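Local atomic coordinates of PlyP35 (Listeria phage P35, PDB entry 6S3Y), a protein that probably anchors a phage endolysin to the Listeria cell wall, being its cell wall binding part built of two SH3-like repeats. Residues I8-F22 and T128-K140. Residues are numbered along the deposited sequence; the frame is centred on the assembly and turned at random. Where two conformers were deposited one is given.
Sequences IVIKDVGYFQDKPQF and TFYIPRYMFDIKK
I8 lays CD1 over one face of the F136 ring, 4.2 Å from its centroid, while CG2 reaches the rim of that ring at CD1; on the opposite face sits the backbone O of R133. V9 and D137 form an antiparallel hydrogen-bonded pair, V9 N giving to D137 O (3.0 Å) and D137 N to V9 O. I10 follows as a non-hydrogen-bonded partner of F136, and its CD1 meets CD1 of I131. Just past the ladder, K11 N bonds M135 O in the 3-10 turn nearly straight (170°). The extended K11 chain crosses D137 and brings NZ to Y134 O (2.9 Å) from above the carbonyl plane; Q30 also binds this ammonium. The Y134 ring turns its edge to the Y15 ring in an offset edge-to-face pair, planes 70° apart; selenomethionine M135 sets CG over that same face, with SE 5.2 Å from the Y15 centroid, a long Met-aromatic contact. Q17 holds its amide almost parallel to the Y134 ring, NE2 3.8 Å from CZ, steadied by S25 and S27. Y134 OH donates to F22 O (2.7 Å) on a lone pair; the Y134 chi1 of 70°, CG between backbone N and carbonyl carbon, swings the ring there. M135 CE touches F22 CD1. The 3-10 turn into a short last strand, antiparallel to 8-10, is consistent with an SH3-like barrel and links chain from two probable cell wall binding repeats.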
loop_
_atom_site.group_PDB
_atom_site.type_symbol
_atom_site.label_atom_id
_atom_site.label_comp_id
_atom_site.label_asym_id
_atom_site.label_seq_id
_atom_site.Cartn_x
_atom_site.Cartn_y
_atom_site.Cartn_z
ATOM N N ILE A 8 -13.628 -7.661 4.878
ATOM C CA ILE A 8 -12.781 -6.512 4.468
ATOM C C ILE A 8 -12.779 -6.423 2.951
ATOM O O ILE A 8 -12.977 -7.447 2.270
ATOM C CB ILE A 8 -11.354 -6.619 5.035
ATOM C CG1 ILE A 8 -10.545 -7.731 4.360
ATOM C CG2 ILE A 8 -11.388 -6.762 6.539
ATOM C CD1 ILE A 8 -9.059 -7.717 4.788
ATOM N N VAL A 9 -12.525 -5.222 2.456
ATOM C CA VAL A 9 -12.283 -4.974 1.015
ATOM C C VAL A 9 -11.011 -4.134 0.900
ATOM O O VAL A 9 -10.883 -3.101 1.592
ATOM C CB VAL A 9 -13.514 -4.343 0.329
ATOM C CG1 VAL A 9 -14.060 -3.194 1.118
ATOM C CG2 VAL A 9 -13.222 -3.922 -1.105
ATOM N N ILE A 10 -10.083 -4.607 0.075
ATOM C CA ILE A 10 -8.788 -3.917 -0.144
ATOM C C ILE A 10 -9.111 -2.597 -0.873
ATOM O O ILE A 10 -9.920 -2.612 -1.832
ATOM C CB ILE A 10 -7.791 -4.830 -0.876
ATOM C CG1 ILE A 10 -6.995 -5.690 0.114
ATOM C CG2 ILE A 10 -6.832 -4.019 -1.754
ATOM C CD1 ILE A 10 -7.836 -6.469 1.088
ATOM N N LYS A 11 -8.512 -1.503 -0.420
ATOM C CA LYS A 11 -8.832 -0.137 -0.928
ATOM C C LYS A 11 -8.474 -0.009 -2.410
ATOM O O LYS A 11 -7.593 -0.754 -2.913
ATOM C CB LYS A 11 -8.120 0.946 -0.124
ATOM C CG LYS A 11 -8.597 1.084 1.311
ATOM C CD LYS A 11 -7.775 2.137 2.071
ATOM C CE LYS A 11 -8.347 2.402 3.438
ATOM N NZ LYS A 11 -7.460 3.246 4.253
ATOM N N ASP A 12 -9.095 0.974 -3.055
ATOM C CA ASP A 12 -8.891 1.310 -4.486
ATOM C C ASP A 12 -7.767 2.343 -4.614
ATOM O O ASP A 12 -7.866 3.231 -5.515
ATOM C CB ASP A 12 -10.211 1.860 -5.062
ATOM C CG ASP A 12 -10.217 1.894 -6.584
ATOM O OD1 ASP A 12 -9.725 0.917 -7.199
ATOM O OD2 ASP A 12 -10.657 2.916 -7.106
ATOM N N VAL A 13 -6.712 2.235 -3.790
ATOM C CA VAL A 13 -5.640 3.285 -3.696
ATOM C C VAL A 13 -4.239 2.664 -3.788
ATOM O O VAL A 13 -4.072 1.427 -3.517
ATOM C CB VAL A 13 -5.776 4.101 -2.402
ATOM C CG1 VAL A 13 -7.175 4.706 -2.269
ATOM C CG2 VAL A 13 -5.419 3.268 -1.165
ATOM N N GLY A 14 -3.274 3.495 -4.178
ATOM C CA GLY A 14 -1.829 3.300 -3.923
ATOM C C GLY A 14 -1.405 4.084 -2.700
ATOM O O GLY A 14 -2.020 5.125 -2.387
ATOM N N TYR A 15 -0.349 3.632 -2.027
ATOM C CA TYR A 15 0.032 4.133 -0.689
ATOM C C TYR A 15 1.276 5.015 -0.832
ATOM O O TYR A 15 2.355 4.491 -1.111
ATOM C CB TYR A 15 0.195 2.936 0.255
ATOM C CG TYR A 15 -1.083 2.157 0.358
ATOM C CD1 TYR A 15 -2.090 2.549 1.223
ATOM C CD2 TYR A 15 -1.314 1.087 -0.487
ATOM C CE1 TYR A 15 -3.288 1.864 1.264
ATOM C CE2 TYR A 15 -2.518 0.390 -0.448
ATOM C CZ TYR A 15 -3.504 0.785 0.432
ATOM O OH TYR A 15 -4.704 0.129 0.462
ATOM N N PHE A 16 1.092 6.322 -0.689
ATOM C CA PHE A 16 2.189 7.325 -0.692
ATOM C C PHE A 16 2.529 7.611 0.767
ATOM O O PHE A 16 1.820 8.409 1.416
ATOM C CB PHE A 16 1.750 8.545 -1.497
ATOM C CG PHE A 16 2.790 9.589 -1.794
ATOM C CD1 PHE A 16 3.910 9.290 -2.561
ATOM C CD2 PHE A 16 2.613 10.888 -1.359
ATOM C CE1 PHE A 16 4.819 10.281 -2.893
ATOM C CE2 PHE A 16 3.530 11.881 -1.683
ATOM C CZ PHE A 16 4.622 11.567 -2.451
ATOM N N GLN A 17 3.508 6.885 1.299
ATOM C CA GLN A 17 3.803 6.836 2.760
ATOM C C GLN A 17 4.864 7.875 3.111
ATOM O O GLN A 17 5.606 8.298 2.201
ATOM C CB GLN A 17 4.259 5.414 3.149
ATOM C CG GLN A 17 3.244 4.310 2.864
ATOM C CD GLN A 17 1.929 4.512 3.595
ATOM O OE1 GLN A 17 0.932 4.969 3.015
ATOM N NE2 GLN A 17 1.930 4.196 4.882
ATOM N N ASP A 18 4.967 8.259 4.386
ATOM C CA ASP A 18 5.958 9.270 4.839
ATOM C C ASP A 18 7.360 8.651 4.878
ATOM O O ASP A 18 8.321 9.417 5.052
ATOM C CB ASP A 18 5.544 9.909 6.167
ATOM C CG ASP A 18 5.443 8.963 7.351
ATOM O OD1 ASP A 18 5.480 7.741 7.158
ATOM O OD2 ASP A 18 5.305 9.469 8.474
ATOM N N LYS A 19 7.478 7.336 4.704
ATOM C CA LYS A 19 8.758 6.587 4.684
ATOM C C LYS A 19 8.672 5.513 3.628
ATOM O O LYS A 19 7.563 5.047 3.351
ATOM C CB LYS A 19 8.971 5.849 6.003
ATOM C CG LYS A 19 8.951 6.717 7.235
ATOM C CD LYS A 19 8.785 5.962 8.505
ATOM C CE LYS A 19 8.578 6.919 9.651
ATOM N NZ LYS A 19 8.526 6.163 10.926
ATOM N N PRO A 20 9.802 5.057 3.056
ATOM C CA PRO A 20 9.781 3.962 2.084
ATOM C C PRO A 20 9.679 2.583 2.765
ATOM O O PRO A 20 10.527 1.752 2.543
ATOM C CB PRO A 20 11.103 4.137 1.344
ATOM C CG PRO A 20 12.029 4.686 2.412
ATOM C CD PRO A 20 11.164 5.575 3.272
ATOM N N GLN A 21 8.622 2.380 3.548
ATOM C CA GLN A 21 8.369 1.123 4.293
ATOM C C GLN A 21 6.858 1.055 4.542
ATOM O O GLN A 21 6.220 2.118 4.637
ATOM C CB GLN A 21 9.197 1.082 5.599
ATOM C CG GLN A 21 9.047 2.332 6.473
ATOM C CD GLN A 21 9.997 2.556 7.640
ATOM O OE1 GLN A 21 11.155 2.925 7.471
ATOM N NE2 GLN A 21 9.466 2.439 8.856
ATOM N N PHE A 22 6.307 -0.157 4.642
ATOM C CA PHE A 22 4.877 -0.385 4.923
ATOM C C PHE A 22 4.601 -0.419 6.421
ATOM O O PHE A 22 3.469 -0.091 6.806
ATOM C CB PHE A 22 4.453 -1.643 4.191
ATOM C CG PHE A 22 4.387 -1.465 2.702
ATOM C CD1 PHE A 22 3.422 -0.645 2.125
ATOM C CD2 PHE A 22 5.293 -2.098 1.887
ATOM C CE1 PHE A 22 3.357 -0.509 0.757
ATOM C CE2 PHE A 22 5.227 -1.959 0.518
ATOM C CZ PHE A 22 4.247 -1.176 -0.042
ATOM N N THR A 128 -0.574 -18.315 7.719
ATOM C CA THR A 128 -1.234 -17.031 8.017
ATOM C C THR A 128 -0.446 -15.924 7.304
ATOM O O THR A 128 0.799 -15.904 7.450
ATOM C CB THR A 128 -1.281 -16.775 9.526
ATOM O OG1 THR A 128 -1.840 -17.940 10.127
ATOM C CG2 THR A 128 -2.109 -15.552 9.858
ATOM N N PHE A 129 -1.135 -15.046 6.581
ATOM C CA PHE A 129 -0.551 -13.769 6.117
ATOM C C PHE A 129 -1.158 -12.635 6.949
ATOM O O PHE A 129 -2.178 -12.840 7.640
ATOM C CB PHE A 129 -0.743 -13.612 4.610
ATOM C CG PHE A 129 0.100 -14.545 3.793
ATOM C CD1 PHE A 129 -0.220 -15.897 3.701
ATOM C CD2 PHE A 129 1.250 -14.091 3.140
ATOM C CE1 PHE A 129 0.584 -16.762 2.982
ATOM C CE2 PHE A 129 2.029 -14.953 2.382
ATOM C CZ PHE A 129 1.698 -16.286 2.325
ATOM N N TYR A 130 -0.497 -11.474 6.921
ATOM C CA TYR A 130 -0.891 -10.303 7.739
ATOM C C TYR A 130 -1.032 -9.088 6.830
ATOM O O TYR A 130 -0.207 -8.912 5.906
ATOM C CB TYR A 130 0.141 -10.062 8.848
ATOM C CG TYR A 130 0.300 -11.250 9.758
ATOM C CD1 TYR A 130 -0.622 -11.504 10.761
ATOM C CD2 TYR A 130 1.359 -12.129 9.588
ATOM C CE1 TYR A 130 -0.498 -12.618 11.576
ATOM C CE2 TYR A 130 1.488 -13.254 10.393
ATOM C CZ TYR A 130 0.584 -13.473 11.409
ATOM O OH TYR A 130 0.719 -14.579 12.186
ATOM N N ILE A 131 -2.070 -8.301 7.113
ATOM C CA ILE A 131 -2.374 -7.030 6.401
ATOM C C ILE A 131 -2.595 -5.961 7.469
ATOM O O ILE A 131 -3.321 -6.169 8.435
ATOM C CB ILE A 131 -3.556 -7.202 5.426
ATOM C CG1 ILE A 131 -3.745 -5.944 4.569
ATOM C CG2 ILE A 131 -4.829 -7.614 6.151
ATOM C CD1 ILE A 131 -4.777 -6.099 3.446
ATOM N N PRO A 132 -1.960 -4.778 7.332
ATOM C CA PRO A 132 -2.205 -3.665 8.254
ATOM C C PRO A 132 -3.552 -2.981 7.967
ATOM O O PRO A 132 -4.038 -3.022 6.835
ATOM C CB PRO A 132 -1.012 -2.750 7.978
ATOM C CG PRO A 132 -0.702 -2.987 6.511
ATOM C CD PRO A 132 -0.982 -4.450 6.282
ATOM N N ARG A 133 -4.115 -2.348 9.004
ATOM C CA ARG A 133 -5.459 -1.730 8.987
ATOM C C ARG A 133 -5.624 -0.781 7.804
ATOM O O ARG A 133 -6.732 -0.752 7.211
ATOM C CB ARG A 133 -5.710 -0.975 10.307
ATOM C CG ARG A 133 -7.112 -0.415 10.446
ATOM C CD ARG A 133 -8.199 -1.472 10.344
ATOM N NE ARG A 133 -9.534 -0.888 10.345
ATOM C CZ ARG A 133 -10.112 -0.350 9.280
ATOM N NH1 ARG A 133 -9.524 -0.366 8.094
ATOM N NH2 ARG A 133 -11.298 0.203 9.424
ATOM N N TYR A 134 -4.577 -0.044 7.441
ATOM C CA TYR A 134 -4.680 1.093 6.485
ATOM C C TYR A 134 -4.877 0.605 5.054
ATOM O O TYR A 134 -5.144 1.422 4.189
ATOM C CB TYR A 134 -3.488 2.068 6.623
ATOM C CG TYR A 134 -2.149 1.565 6.161
ATOM C CD1 TYR A 134 -1.774 1.646 4.834
ATOM C CD2 TYR A 134 -1.201 1.096 7.063
ATOM C CE1 TYR A 134 -0.531 1.213 4.399
ATOM C CE2 TYR A 134 0.050 0.675 6.640
ATOM C CZ TYR A 134 0.379 0.709 5.307
ATOM O OH TYR A 134 1.622 0.312 4.895
HETATM N N MSE A 135 -4.788 -0.703 4.794
HETATM C CA MSE A 135 -4.891 -1.176 3.416
HETATM C C MSE A 135 -6.296 -1.679 3.064
HETATM O O MSE A 135 -6.506 -2.102 1.921
HETATM C CB MSE A 135 -3.860 -2.267 3.125
HETATM C CG MSE A 135 -2.446 -1.743 3.144
HETATM SE SE MSE A 135 -1.147 -3.070 2.601
HETATM C CE MSE A 135 0.180 -1.966 1.804
ATOM N N PHE A 136 -7.243 -1.607 3.998
ATOM C CA PHE A 136 -8.575 -2.124 3.701
ATOM C C PHE A 136 -9.668 -1.289 4.396
ATOM O O PHE A 136 -9.398 -0.543 5.363
ATOM C CB PHE A 136 -8.697 -3.602 4.115
ATOM C CG PHE A 136 -8.554 -3.894 5.589
ATOM C CD1 PHE A 136 -9.630 -3.764 6.451
ATOM C CD2 PHE A 136 -7.348 -4.344 6.110
ATOM C CE1 PHE A 136 -9.493 -4.066 7.805
ATOM C CE2 PHE A 136 -7.220 -4.642 7.463
ATOM C CZ PHE A 136 -8.278 -4.500 8.320
ATOM N N ASP A 137 -10.898 -1.463 3.912
ATOM C CA ASP A 137 -12.131 -0.929 4.547
ATOM C C ASP A 137 -12.972 -2.089 5.106
ATOM O O ASP A 137 -12.887 -3.212 4.596
ATOM C CB ASP A 137 -12.917 -0.085 3.549
ATOM C CG ASP A 137 -12.273 1.261 3.237
ATOM O OD1 ASP A 137 -11.696 1.899 4.183
ATOM O OD2 ASP A 137 -12.344 1.655 2.068
ATOM N N ILE A 138 -13.766 -1.786 6.111
ATOM C CA ILE A 138 -14.799 -2.651 6.709
ATOM C C ILE A 138 -16.155 -2.052 6.314
ATOM O O ILE A 138 -16.461 -0.912 6.781
ATOM C CB ILE A 138 -14.620 -2.719 8.235
ATOM C CG1 ILE A 138 -13.213 -3.207 8.644
ATOM C CG2 ILE A 138 -15.758 -3.537 8.848
ATOM C CD1 ILE A 138 -12.927 -2.998 10.091
ATOM N N LYS A 139 -16.925 -2.764 5.489
ATOM C CA LYS A 139 -18.241 -2.303 4.962
ATOM C C LYS A 139 -19.258 -2.079 6.098
ATOM O O LYS A 139 -19.408 -3.015 6.890
ATOM C CB LYS A 139 -18.778 -3.340 3.977
ATOM C CG LYS A 139 -20.151 -3.015 3.405
ATOM C CD LYS A 139 -20.526 -3.875 2.221
ATOM C CE LYS A 139 -21.967 -4.335 2.251
ATOM N NZ LYS A 139 -22.489 -4.579 0.879
ATOM N N LYS A 140 -19.918 -0.899 6.147
ATOM C CA LYS A 140 -21.023 -0.562 7.092
ATOM C C LYS A 140 -22.370 -0.846 6.423
ATOM O O LYS A 140 -22.551 -1.834 5.741
ATOM C CB LYS A 140 -21.059 0.914 7.508
ATOM C CG LYS A 140 -19.732 1.665 7.542
ATOM C CD LYS A 140 -19.536 2.542 8.758
ATOM C CE LYS A 140 -18.075 2.774 9.075
ATOM N NZ LYS A 140 -17.296 1.516 9.212
#